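Local coordinates for EmGH1 (Erythrobacter marinus, PDB 5Z87), which probably hydrolyses beta-glucosidic bonds as a family 3 glycoside hydrolase, with beta-xylosidase and alpha-L-arabinofuranosidase activities also possible, at residues E199-V204 against Y639-P644; H234-G239 against N259-P264; P454-G459 against E494-A499. All coordinates share one frame; numbering follows the deposited sequence.

Contact 1 of 3, residues E199-V204 against Y639-P644; sequences EDPHVV and YYYQKP
Glu-199 and Tyr-639 bring the two backbones closest, CA to CA 6.5 Å, where the turn leading into helix 201-216 meets an irregular loop. The helix belongs to the TIM-barrel domain and the loop to the C-terminal domain of the family 3 fold. Asp-200 is the N-cap of the helix, its CG anti to the backbone N (chi1 178°) and beside the carbonyl carbon. Its two oxygens divide the work: Asp-200 OD2 accepts from Val-203 N at 2.9 Å, and Asp-200 OD1 takes the hydroxyl of Tyr-640, with OH 2.5 Å away and 50° above the carboxylate plane. That same hydroxyl also bonds Met-725 N on strand 724-733, so a helix cap, the loop and the fibronectin-like domain converge on one phenol.

Glu-199 reaches across to the loop, its chain extended beyond CG, and lays its carboxylate against CA and CB of Tyr-639. Glu-199 OE2 accepts from Tyr-640 N at 2.9 Å, while OE1 takes Thr-628 N, so two backbone amides grip one buried carboxylate and would be expected to steady its negative charge. Tyr-641, the centre of an inverse gamma turn, sends its hydroxyl to the main chain, OH to Glu-199 O at 2.6 Å, lying in the carbonyl plane. Its ring is covered on both faces. CD1 of Tyr-639 sits over the centre of one, and on the opposite face CD of Pro-201 makes a CH-pi contact, 4.3 Å from the Tyr-641 ring centroid and nearer the rim.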
loop_
_atom_site.group_PDB
_atom_site.type_symbol
_atom_site.label_atom_id
_atom_site.label_comp_id
_atom_site.label_asym_id
_atom_site.label_seq_id
_atom_site.Cartn_x
_atom_site.Cartn_y
_atom_site.Cartn_z
ATOM N N GLU A 199 11.179 -2.603 10.984
ATOM C CA GLU A 199 10.000 -3.280 10.472
ATOM C C GLU A 199 9.601 -4.515 11.279
ATOM O O GLU A 199 8.496 -5.029 11.088
ATOM C CB GLU A 199 10.236 -3.691 9.002
ATOM C CG GLU A 199 11.197 -4.881 8.807
ATOM C CD GLU A 199 11.573 -5.128 7.332
ATOM O OE1 GLU A 199 11.647 -4.145 6.561
ATOM O OE2 GLU A 199 11.804 -6.304 6.955
ATOM N N ASP A 200 10.456 -5.012 12.132
ATOM C CA ASP A 200 10.157 -6.329 12.697
ATOM C C ASP A 200 9.417 -6.206 14.027
ATOM O O ASP A 200 9.881 -5.488 14.921
ATOM C CB ASP A 200 11.425 -7.122 12.919
ATOM C CG ASP A 200 11.145 -8.467 13.537
ATOM O OD1 ASP A 200 10.375 -9.240 12.930
ATOM O OD2 ASP A 200 11.679 -8.747 14.625
ATOM N N PRO A 201 8.295 -6.921 14.204
ATOM C CA PRO A 201 7.572 -6.834 15.487
ATOM C C PRO A 201 8.395 -7.289 16.676
ATOM O O PRO A 201 8.331 -6.653 17.742
ATOM C CB PRO A 201 6.347 -7.725 15.255
ATOM C CG PRO A 201 6.130 -7.674 13.753
ATOM C CD PRO A 201 7.540 -7.699 13.201
ATOM N N HIS A 202 9.193 -8.349 16.531
ATOM C CA HIS A 202 9.974 -8.812 17.678
ATOM C C HIS A 202 11.023 -7.785 18.094
ATOM O O HIS A 202 11.180 -7.501 19.287
ATOM C CB HIS A 202 10.637 -10.155 17.375
ATOM C CG HIS A 202 11.539 -10.635 18.469
ATOM N ND1 HIS A 202 11.066 -11.271 19.598
ATOM C CD2 HIS A 202 12.884 -10.550 18.619
ATOM C CE1 HIS A 202 12.081 -11.572 20.390
ATOM N NE2 HIS A 202 13.196 -11.147 19.819
ATOM N N VAL A 203 11.741 -7.212 17.124
ATOM C CA VAL A 203 12.760 -6.212 17.429
ATOM C C VAL A 203 12.131 -4.989 18.087
ATOM O O VAL A 203 12.634 -4.481 19.100
ATOM C CB VAL A 203 13.542 -5.828 16.155
ATOM C CG1 VAL A 203 14.231 -4.476 16.333
ATOM C CG2 VAL A 203 14.555 -6.927 15.787
ATOM N N VAL A 204 11.029 -4.488 17.522
ATOM C CA VAL A 204 10.403 -3.295 18.085
ATOM C C VAL A 204 9.841 -3.591 19.472
ATOM O O VAL A 204 9.880 -2.734 20.362
ATOM C CB VAL A 204 9.322 -2.759 17.124
ATOM C CG1 VAL A 204 8.573 -1.603 17.743
ATOM C CG2 VAL A 204 9.946 -2.313 15.826
ATOM N N TYR A 639 9.047 -5.564 3.347
ATOM C CA TYR A 639 9.412 -6.117 4.642
ATOM C C TYR A 639 9.421 -7.642 4.575
ATOM O O TYR A 639 8.604 -8.263 3.883
ATOM C CB TYR A 639 8.460 -5.609 5.738
ATOM C CG TYR A 639 6.985 -5.857 5.468
ATOM C CD1 TYR A 639 6.404 -7.091 5.754
ATOM C CD2 TYR A 639 6.176 -4.850 4.941
ATOM C CE1 TYR A 639 5.059 -7.325 5.509
ATOM C CE2 TYR A 639 4.835 -5.065 4.696
ATOM C CZ TYR A 639 4.272 -6.308 4.979
ATOM O OH TYR A 639 2.924 -6.543 4.724
ATOM N N TYR A 640 10.360 -8.245 5.314
ATOM C CA TYR A 640 10.725 -9.645 5.093
ATOM C C TYR A 640 9.594 -10.616 5.434
ATOM O O TYR A 640 9.512 -11.680 4.816
ATOM C CB TYR A 640 11.988 -10.018 5.902
ATOM C CG TYR A 640 11.724 -10.307 7.369
ATOM C CD1 TYR A 640 11.782 -9.294 8.327
ATOM C CD2 TYR A 640 11.401 -11.595 7.795
ATOM C CE1 TYR A 640 11.533 -9.566 9.672
ATOM C CE2 TYR A 640 11.129 -11.866 9.114
ATOM C CZ TYR A 640 11.196 -10.855 10.048
ATOM O OH TYR A 640 10.921 -11.163 11.355
ATOM N N TYR A 641 8.744 -10.304 6.424
ATOM C CA TYR A 641 7.789 -11.305 6.908
ATOM C C TYR A 641 6.550 -11.324 6.025
ATOM O O TYR A 641 5.423 -11.195 6.521
ATOM C CB TYR A 641 7.410 -11.082 8.392
ATOM C CG TYR A 641 7.131 -9.640 8.736
ATOM C CD1 TYR A 641 8.179 -8.756 9.001
ATOM C CD2 TYR A 641 5.828 -9.150 8.786
ATOM C CE1 TYR A 641 7.934 -7.434 9.295
ATOM C CE2 TYR A 641 5.572 -7.819 9.077
ATOM C CZ TYR A 641 6.628 -6.966 9.339
ATOM O OH TYR A 641 6.396 -5.640 9.646
ATOM N N GLN A 642 6.759 -11.481 4.712
ATOM C CA GLN A 642 5.655 -11.550 3.769
ATOM C C GLN A 642 4.815 -12.792 4.036
ATOM O O GLN A 642 5.305 -13.804 4.539
ATOM C CB GLN A 642 6.176 -11.583 2.326
ATOM C CG GLN A 642 6.962 -10.343 1.897
ATOM C CD GLN A 642 6.066 -9.136 1.733
ATOM O OE1 GLN A 642 5.006 -9.220 1.118
ATOM N NE2 GLN A 642 6.473 -8.005 2.311
ATOM N N LYS A 643 3.536 -12.711 3.674
ATOM C CA LYS A 643 2.697 -13.891 3.548
ATOM C C LYS A 643 3.268 -14.748 2.422
ATOM O O LYS A 643 4.087 -14.244 1.650
ATOM C CB LYS A 643 1.252 -13.470 3.270
ATOM C CG LYS A 643 0.627 -12.625 4.367
ATOM C CD LYS A 643 0.666 -13.363 5.699
ATOM C CE LYS A 643 -0.277 -12.726 6.715
ATOM N NZ LYS A 643 -1.665 -12.911 6.233
ATOM N N PRO A 644 2.884 -16.023 2.279
ATOM C CA PRO A 644 3.402 -16.815 1.145
ATOM C C PRO A 644 3.135 -16.191 -0.207
ATOM O O PRO A 644 3.880 -16.458 -1.157
ATOM C CB PRO A 644 2.669 -18.149 1.274
ATOM C CG PRO A 644 2.304 -18.239 2.735
ATOM C CD PRO A 644 2.041 -16.830 3.183
#

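Contact 2 of 3, residues H234-G239 against N259-P264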
loop_
_atom_site.group_PDB
_atom_site.type_symbol
_atom_site.label_atom_id
_atom_site.label_comp_id
_atom_site.label_asym_id
_atom_site.label_seq_id
_atom_site.Cartn_x
_atom_site.Cartn_y
_atom_site.Cartn_z
ATOM N N HIS A 234 2.813 5.675 18.271
ATOM C CA HIS A 234 1.498 6.309 18.242
ATOM C C HIS A 234 0.402 5.272 18.007
ATOM O O HIS A 234 0.375 4.644 16.955
ATOM C CB HIS A 234 1.441 7.374 17.151
ATOM C CG HIS A 234 2.611 8.306 17.139
ATOM N ND1 HIS A 234 3.867 7.922 16.715
ATOM C CD2 HIS A 234 2.708 9.619 17.466
ATOM C CE1 HIS A 234 4.688 8.956 16.789
ATOM N NE2 HIS A 234 4.008 9.999 17.235
ATOM N N PHE A 235 -0.507 5.134 18.981
ATOM C CA PHE A 235 -1.493 4.050 19.056
ATOM C C PHE A 235 -2.624 4.276 18.055
ATOM O O PHE A 235 -3.400 5.222 18.217
ATOM C CB PHE A 235 -2.057 4.017 20.474
ATOM C CG PHE A 235 -2.642 2.707 20.888
ATOM C CD1 PHE A 235 -1.878 1.555 20.880
ATOM C CD2 PHE A 235 -3.953 2.644 21.347
ATOM C CE1 PHE A 235 -2.415 0.342 21.298
ATOM C CE2 PHE A 235 -4.506 1.440 21.764
ATOM C CZ PHE A 235 -3.738 0.284 21.749
ATOM N N ALA A 236 -2.751 3.433 17.024
ATOM C CA ALA A 236 -1.863 2.333 16.650
ATOM C C ALA A 236 -1.923 2.231 15.129
ATOM O O ALA A 236 -2.988 2.455 14.544
ATOM C CB ALA A 236 -2.293 1.010 17.291
ATOM N N GLY A 237 -0.800 1.901 14.490
ATOM C CA GLY A 237 -0.728 1.801 13.041
ATOM C C GLY A 237 -0.264 3.053 12.325
ATOM O O GLY A 237 -0.405 3.138 11.101
ATOM N N TYR A 238 0.289 4.023 13.048
ATOM C CA TYR A 238 0.649 5.297 12.442
ATOM C C TYR A 238 1.673 5.122 11.318
ATOM O O TYR A 238 1.644 5.866 10.329
ATOM C CB TYR A 238 1.143 6.220 13.555
ATOM C CG TYR A 238 1.555 7.618 13.178
ATOM C CD1 TYR A 238 0.827 8.374 12.267
ATOM C CD2 TYR A 238 2.658 8.209 13.800
ATOM C CE1 TYR A 238 1.221 9.682 11.950
ATOM C CE2 TYR A 238 3.048 9.496 13.503
ATOM C CZ TYR A 238 2.339 10.230 12.574
ATOM O OH TYR A 238 2.758 11.510 12.286
ATOM N N GLY A 239 2.533 4.104 11.410
ATOM C CA GLY A 239 3.562 3.890 10.407
ATOM C C GLY A 239 3.061 3.344 9.080
ATOM O O GLY A 239 3.803 3.389 8.087
ATOM N N ASN A 259 -0.993 -9.010 15.437
ATOM C CA ASN A 259 0.286 -9.706 15.350
ATOM C C ASN A 259 1.420 -8.882 14.758
ATOM O O ASN A 259 2.577 -9.311 14.858
ATOM C CB ASN A 259 0.128 -11.002 14.540
ATOM C CG ASN A 259 -0.901 -11.933 15.152
ATOM O OD1 ASN A 259 -0.568 -12.760 15.984
ATOM N ND2 ASN A 259 -2.159 -11.799 14.735
ATOM N N VAL A 260 1.139 -7.732 14.140
ATOM C CA VAL A 260 2.178 -6.844 13.608
ATOM C C VAL A 260 2.304 -5.585 14.448
ATOM O O VAL A 260 3.367 -5.295 14.994
ATOM C CB VAL A 260 1.917 -6.483 12.127
ATOM C CG1 VAL A 260 2.965 -5.498 11.639
ATOM C CG2 VAL A 260 1.899 -7.716 11.249
ATOM N N VAL A 261 1.226 -4.817 14.552
ATOM C CA VAL A 261 1.306 -3.438 15.015
ATOM C C VAL A 261 1.286 -3.366 16.540
ATOM O O VAL A 261 2.088 -2.650 17.150
ATOM C CB VAL A 261 0.157 -2.627 14.381
ATOM C CG1 VAL A 261 0.147 -1.209 14.894
ATOM C CG2 VAL A 261 0.267 -2.661 12.847
ATOM N N LEU A 262 0.377 -4.102 17.174
ATOM C CA LEU A 262 0.131 -4.073 18.617
ATOM C C LEU A 262 1.179 -4.732 19.517
ATOM O O LEU A 262 1.297 -4.310 20.672
ATOM C CB LEU A 262 -1.223 -4.723 18.925
ATOM C CG LEU A 262 -2.456 -3.957 18.448
ATOM C CD1 LEU A 262 -3.717 -4.694 18.870
ATOM C CD2 LEU A 262 -2.452 -2.521 18.977
ATOM N N PRO A 263 1.908 -5.772 19.097
ATOM C CA PRO A 263 2.754 -6.520 20.071
ATOM C C PRO A 263 3.721 -5.630 20.842
ATOM O O PRO A 263 3.934 -5.854 22.048
ATOM C CB PRO A 263 3.490 -7.544 19.194
ATOM C CG PRO A 263 2.505 -7.817 18.077
ATOM C CD PRO A 263 1.828 -6.491 17.801
ATOM N N PRO A 264 4.337 -4.615 20.221
ATOM C CA PRO A 264 5.188 -3.728 21.042
ATOM C C PRO A 264 4.408 -2.913 22.054
ATOM O O PRO A 264 4.882 -2.719 23.184
ATOM C CB PRO A 264 5.895 -2.838 20.005
ATOM C CG PRO A 264 5.119 -2.999 18.741
ATOM C CD PRO A 264 4.550 -4.379 18.779
#
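Val-261 pushes one methyl into the bend where strand 229-235 runs out, and this bump makes the tightest fit between the two segments. The setting is a beta-alpha-beta unit of the TIM-barrel domain: strand 229-235 is followed by helices 254-261 and 263-270, and the chain then returns to the neighbouring parallel strand 276-279. The junction between the two helices faces the end of the strand. CG1 of Val-261, anti to the backbone N (chi1 177°), rests on main chain alone at Gly-237, 3.3 Å from its N. Gly-237 has a positive phi of 94°, and its backbone angles by themselves call for glycine, since a CB there would jam against the carbonyl O of Ala-236.

Next to it, Ala-236 offers the complementary bump. Ala-236 CB fits into the notch between two methyls of the helical segment, 4.1 Å from CG1 of Val-261 and 3.9 Å from CD2 of Leu-262. Leu-262 CD2 also reaches the ring of Phe-235, touching CE1 at 3.7 Å in an oblique approach, so a single leucine methyl lies against both the alanine and the aromatic. The peptide bond before Ala-236 is cis, a sharp kink between these two residues. Met-257 packs on both Ala-236 and Leu-262, and Phe-265 meets the Phe-235 ring edge-to-face, continuing the hydrophobic layer.

At the start of the segment His-234, itself preceded by a cis peptide, belongs to the pocket that holds dithiothreitol. All five touching residues are buried and everything they bring together is apolar or main chain, which implies that the helix junction is held to the strand end by close fit and exclusion of water.

Contact 3 of 3, residues P454-G459 against E494-A499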
loop_
_atom_site.group_PDB
_atom_site.type_symbol
_atom_site.label_atom_id
_atom_site.label_comp_id
_atom_site.label_asym_id
_atom_site.label_seq_id
_atom_site.Cartn_x
_atom_site.Cartn_y
_atom_site.Cartn_z
ATOM N N PRO A 454 18.035 18.835 19.810
ATOM C CA PRO A 454 18.180 20.275 20.078
ATOM C C PRO A 454 19.003 20.967 18.999
ATOM O O PRO A 454 20.047 20.469 18.571
ATOM C CB PRO A 454 18.906 20.320 21.432
ATOM C CG PRO A 454 19.170 18.898 21.835
ATOM C CD PRO A 454 18.922 18.022 20.646
ATOM N N LYS A 455 18.528 22.132 18.571
ATOM C CA LYS A 455 19.190 22.929 17.555
ATOM C C LYS A 455 19.859 24.160 18.170
ATOM O O LYS A 455 19.266 24.827 19.024
ATOM C CB LYS A 455 18.203 23.378 16.475
ATOM C CG LYS A 455 17.757 22.250 15.555
ATOM C CD LYS A 455 16.489 22.629 14.833
ATOM C CE LYS A 455 16.167 21.658 13.708
ATOM N NZ LYS A 455 14.760 21.828 13.224
ATOM N N PRO A 456 21.087 24.499 17.740
ATOM C CA PRO A 456 21.815 23.788 16.677
ATOM C C PRO A 456 22.462 22.502 17.171
ATOM O O PRO A 456 22.789 22.409 18.357
ATOM C CB PRO A 456 22.877 24.800 16.244
ATOM C CG PRO A 456 23.134 25.609 17.476
ATOM C CD PRO A 456 21.833 25.668 18.243
ATOM N N PHE A 457 22.631 21.531 16.272
ATOM C CA PHE A 457 23.227 20.255 16.646
ATOM C C PHE A 457 24.611 20.467 17.234
ATOM O O PHE A 457 25.376 21.309 16.763
ATOM C CB PHE A 457 23.340 19.327 15.429
ATOM C CG PHE A 457 22.027 18.986 14.783
ATOM C CD1 PHE A 457 20.838 19.043 15.499
ATOM C CD2 PHE A 457 21.986 18.592 13.453
ATOM C CE1 PHE A 457 19.627 18.723 14.892
ATOM C CE2 PHE A 457 20.783 18.275 12.841
ATOM C CZ PHE A 457 19.602 18.336 13.563
ATOM N N VAL A 458 24.935 19.672 18.248
ATOM C CA VAL A 458 26.234 19.685 18.906
ATOM C C VAL A 458 26.780 18.266 18.875
ATOM O O VAL A 458 26.170 17.355 19.446
ATOM C CB VAL A 458 26.133 20.184 20.362
ATOM C CG1 VAL A 458 27.493 20.136 21.045
ATOM C CG2 VAL A 458 25.554 21.599 20.417
ATOM N N GLY A 459 27.925 18.073 18.228
ATOM C CA GLY A 459 28.524 16.751 18.208
ATOM C C GLY A 459 29.749 16.707 17.326
ATOM O O GLY A 459 30.247 17.737 16.865
ATOM N N GLU A 494 27.388 24.177 13.222
ATOM C CA GLU A 494 27.598 24.674 14.576
ATOM C C GLU A 494 26.853 25.965 14.877
ATOM O O GLU A 494 26.323 26.115 15.981
ATOM C CB GLU A 494 29.098 24.866 14.834
ATOM C CG GLU A 494 29.920 23.612 14.547
ATOM C CD GLU A 494 31.373 23.729 14.978
ATOM O OE1 GLU A 494 31.730 24.744 15.617
ATOM O OE2 GLU A 494 32.154 22.796 14.688
ATOM N N ILE A 495 26.781 26.899 13.923
ATOM C CA ILE A 495 26.130 28.189 14.138
ATOM C C ILE A 495 24.634 28.041 13.887
ATOM O O ILE A 495 24.198 27.269 13.025
ATOM C CB ILE A 495 26.768 29.277 13.246
ATOM C CG1 ILE A 495 28.272 29.360 13.512
ATOM C CG2 ILE A 495 26.130 30.634 13.493
ATOM C CD1 ILE A 495 28.623 29.630 14.965
ATOM N N GLU A 496 23.837 28.784 14.656
ATOM C CA GLU A 496 22.388 28.624 14.647
ATOM C C GLU A 496 21.744 29.349 13.469
ATOM O O GLU A 496 22.159 30.448 13.089
ATOM C CB GLU A 496 21.789 29.155 15.949
ATOM C CG GLU A 496 22.760 29.218 17.117
ATOM C CD GLU A 496 22.091 29.675 18.401
ATOM O OE1 GLU A 496 22.307 29.031 19.453
ATOM O OE2 GLU A 496 21.347 30.680 18.355
ATOM N N THR A 497 20.719 28.719 12.897
ATOM C CA THR A 497 19.821 29.353 11.942
ATOM C C THR A 497 18.390 28.963 12.299
ATOM O O THR A 497 18.149 27.955 12.969
ATOM C CB THR A 497 20.135 28.960 10.485
ATOM O OG1 THR A 497 20.085 27.534 10.345
ATOM C CG2 THR A 497 21.511 29.471 10.065
ATOM N N ASP A 498 17.439 29.774 11.845
ATOM C CA ASP A 498 16.044 29.570 12.205
ATOM C C ASP A 498 15.429 28.422 11.407
ATOM O O ASP A 498 15.877 28.078 10.310
ATOM C CB ASP A 498 15.239 30.849 11.973
ATOM C CG ASP A 498 15.577 31.519 10.653
ATOM O OD1 ASP A 498 16.252 30.886 9.814
ATOM O OD2 ASP A 498 15.165 32.681 10.456
ATOM N N ALA A 499 14.381 27.829 11.978
ATOM C CA ALA A 499 13.597 26.800 11.306
ATOM C C ALA A 499 12.401 27.374 10.552
ATOM O O ALA A 499 11.531 26.610 10.117
ATOM C CB ALA A 499 13.127 25.746 12.314
#
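Lys-455 and Ala-499 open the contact loosely: the extended lysine carries NZ to 4.3 Å from the alanine CB, on a poorly ordered part of the partner loop. Both segments are loops of the C-terminal domain, following the adjacent parallel strands 436-440 and 476-480 of its mixed sheet.

A cis peptide then leads into Pro-456, whose ring carries most of the contact and is where the backbones come closest, 5.3 Å between its CA and that of Glu-496. Pro-456 CG lies 3.6 Å from Glu-494 O, while the aliphatic part of Glu-496 crosses obliquely beside the CG-CD edge of the Pro-456 ring, CG to CG 3.6 Å. Farther out along the same side chain, Glu-496 OE1 comes to 3.6 Å from Pro-456 CD. Chi1 of Glu-496, -22°, puts CG close to eclipsing the backbone N.

Phe-457 leads its ring away from the partner loop, onto Leu-449 and Glu-536. The chemistry is thus a proline ring among carbonyl, carboxylate and methylene groups, meeting at van der Waals distances on an exposed surface. It implies a modest association resting on the rigid ring rather than on directional bonds.

How the contacts relate
From the N terminus, the chain enters contact 1 at 199-204, at the start of helix 201-216, and runs on into strand 229-235. Contact 2 closes first, a short loop between 234-239 and 259-264 inside the barrel domain. Contact 3 follows in series, joining two loops of the C-terminal domain. Only at 639-644 does contact 1 close, so both others nest within its span and none cross. Contacts 1 and 2 touch, and one touch crosses between domains: Tyr-641 OH, from the C-terminal domain, lies 4.0 Å from Val-260 CG1 of the barrel. Contact 3 stands apart, its centre about 36 Å from that of contact 1, across the chain's centre.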